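Local structure of GNA33 (Neisseria gonorrhoeae FA 1090, 2G5D) at residues Ser64-Cys69 / Gln84-Pro89. The protein probably acts as a lytic transglycosylase, cleaving the MurNAc-GlcNAc linkage of peptidoglycan with formation of a 1,6-anhydro bond in MurNAc. Numbering follows the deposited sequence.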
loop_
_atom_site.group_PDB
_atom_site.type_symbol
_atom_site.label_atom_id
_atom_site.label_comp_id
_atom_site.label_asym_id
_atom_site.label_seq_id
_atom_site.Cartn_x
_atom_site.Cartn_y
_atom_site.Cartn_z
ATOM N N SER A 64 1.501 0.869 -16.768
ATOM C CA SER A 64 1.060 0.462 -15.442
ATOM C C SER A 64 0.350 -0.905 -15.506
ATOM O O SER A 64 0.646 -1.804 -14.704
ATOM C CB SER A 64 0.171 1.563 -14.864
ATOM O OG SER A 64 -0.160 1.339 -13.513
ATOM N N PHE A 65 -0.551 -1.088 -16.476
ATOM C CA PHE A 65 -1.246 -2.398 -16.658
ATOM C C PHE A 65 -0.289 -3.571 -16.916
ATOM O O PHE A 65 -0.470 -4.658 -16.360
ATOM C CB PHE A 65 -2.334 -2.335 -17.757
ATOM C CG PHE A 65 -3.196 -3.588 -17.830
ATOM C CD1 PHE A 65 -4.037 -3.946 -16.778
ATOM C CD2 PHE A 65 -3.144 -4.415 -18.950
ATOM C CE1 PHE A 65 -4.816 -5.114 -16.842
ATOM C CE2 PHE A 65 -3.926 -5.589 -19.037
ATOM C CZ PHE A 65 -4.768 -5.935 -17.987
ATOM N N ARG A 66 0.701 -3.349 -17.784
ATOM C CA ARG A 66 1.755 -4.327 -18.119
ATOM C C ARG A 66 2.546 -4.788 -16.902
ATOM O O ARG A 66 2.864 -5.974 -16.786
ATOM C CB ARG A 66 2.746 -3.761 -19.172
ATOM C CG ARG A 66 2.310 -3.803 -20.666
ATOM C CD ARG A 66 3.571 -3.619 -21.533
ATOM N NE ARG A 66 3.285 -3.404 -22.952
ATOM C CZ ARG A 66 4.218 -3.288 -23.902
ATOM N NH1 ARG A 66 5.505 -3.380 -23.592
ATOM N NH2 ARG A 66 3.862 -3.079 -25.165
ATOM N N LEU A 67 2.866 -3.857 -15.993
ATOM C CA LEU A 67 3.528 -4.207 -14.725
ATOM C C LEU A 67 2.666 -5.159 -13.858
ATOM O O LEU A 67 3.166 -6.136 -13.301
ATOM C CB LEU A 67 3.901 -2.928 -13.940
ATOM C CG LEU A 67 4.962 -1.976 -14.504
ATOM C CD1 LEU A 67 4.849 -0.541 -13.928
ATOM C CD2 LEU A 67 6.353 -2.493 -14.291
ATOM N N GLY A 68 1.372 -4.867 -13.744
ATOM C CA GLY A 68 0.467 -5.732 -12.995
ATOM C C GLY A 68 0.340 -7.127 -13.610
ATOM O O GLY A 68 0.195 -8.099 -12.883
ATOM N N CYS A 69 0.437 -7.220 -14.937
ATOM C CA CYS A 69 0.305 -8.486 -15.680
ATOM C C CYS A 69 1.326 -9.561 -15.383
ATOM O O CYS A 69 1.033 -10.750 -15.596
ATOM C CB CYS A 69 0.209 -8.248 -17.193
ATOM S SG CYS A 69 -1.382 -7.626 -17.738
ATOM N N GLN A 84 -2.256 -9.417 -24.816
ATOM C CA GLN A 84 -2.501 -8.363 -25.804
ATOM C C GLN A 84 -1.857 -7.028 -25.404
ATOM O O GLN A 84 -1.408 -6.271 -26.268
ATOM C CB GLN A 84 -4.004 -8.177 -26.015
ATOM C CG GLN A 84 -4.352 -7.303 -27.217
ATOM C CD GLN A 84 -3.829 -7.887 -28.529
ATOM O OE1 GLN A 84 -3.731 -9.103 -28.676
ATOM N NE2 GLN A 84 -3.498 -7.023 -29.484
ATOM N N ALA A 85 -1.845 -6.750 -24.094
ATOM C CA ALA A 85 -1.156 -5.587 -23.537
ATOM C C ALA A 85 0.312 -5.557 -23.979
ATOM O O ALA A 85 0.848 -4.490 -24.209
ATOM C CB ALA A 85 -1.260 -5.552 -21.993
ATOM N N PHE A 86 0.940 -6.727 -24.123
ATOM C CA PHE A 86 2.350 -6.801 -24.517
ATOM C C PHE A 86 2.573 -6.742 -26.031
ATOM O O PHE A 86 3.678 -6.486 -26.490
ATOM C CB PHE A 86 3.053 -8.005 -23.855
ATOM C CG PHE A 86 3.529 -7.714 -22.460
ATOM C CD1 PHE A 86 2.646 -7.771 -21.376
ATOM C CD2 PHE A 86 4.848 -7.323 -22.237
ATOM C CE1 PHE A 86 3.080 -7.468 -20.066
ATOM C CE2 PHE A 86 5.305 -7.007 -20.926
ATOM C CZ PHE A 86 4.416 -7.086 -19.841
ATOM N N GLN A 87 1.503 -6.944 -26.795
ATOM C CA GLN A 87 1.521 -6.749 -28.239
ATOM C C GLN A 87 0.976 -5.364 -28.660
ATOM O O GLN A 87 0.811 -5.094 -29.839
ATOM C CB GLN A 87 0.768 -7.904 -28.922
ATOM C CG GLN A 87 1.526 -9.242 -28.811
ATOM C CD GLN A 87 0.709 -10.460 -29.236
ATOM O OE1 GLN A 87 1.254 -11.571 -29.331
ATOM N NE2 GLN A 87 -0.599 -10.269 -29.481
ATOM N N THR A 88 0.717 -4.499 -27.675
ATOM C CA THR A 88 0.272 -3.133 -27.885
ATOM C C THR A 88 1.428 -2.113 -27.694
ATOM O O THR A 88 2.068 -2.111 -26.648
ATOM C CB THR A 88 -0.862 -2.815 -26.897
ATOM O OG1 THR A 88 -1.877 -3.825 -27.010
ATOM C CG2 THR A 88 -1.450 -1.426 -27.153
ATOM N N PRO A 89 1.706 -1.251 -28.713
ATOM C CA PRO A 89 2.778 -0.262 -28.550
ATOM C C PRO A 89 2.567 0.677 -27.360
ATOM O O PRO A 89 1.426 1.039 -27.045
ATOM C CB PRO A 89 2.719 0.551 -29.869
ATOM C CG PRO A 89 2.077 -0.353 -30.831
ATOM C CD PRO A 89 1.059 -1.133 -30.032
#
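Arg66, within helix 58-72, faces Ala85 of segment 84-89, their CA atoms 6.3 Å apart. Arginine suits this place, being long enough to reach two backbone carbonyls, of Ala85 and Thr88, with separate nitrogens. With the chain extended from CG to NE, Arg66 NE donates to Ala85 O (2.9 Å, donor above the carbonyl plane) and Arg66 NH2 to Thr88 O at 2.5 Å, a short bond bent to 132° at the hydrogen. The same chain lies across the Phe86 ring, Arg66 CD sitting 3.8 Å from the ring centroid in a CH-pi contact over the face. The Cys69 SG-Cys82 SG disulfide joins helix 58-72 to the next helix, 79-86, and Cys69 CB touches Phe86 CE1 at the ring edge (4.1 Å). Cys69 SG also lies over one face of the Phe65 ring, toward its rim. This ring presents Phe65 CD2 edge-on to Ala85 CB at 3.8 Å, where a small methyl permits close approach; Phe98 of helix 92-102 also packs on Ala85. Thr88 folds back, Thr88 OG1 donating to Gln84 O (2.6 Å), which links Thr88 back to Gln84.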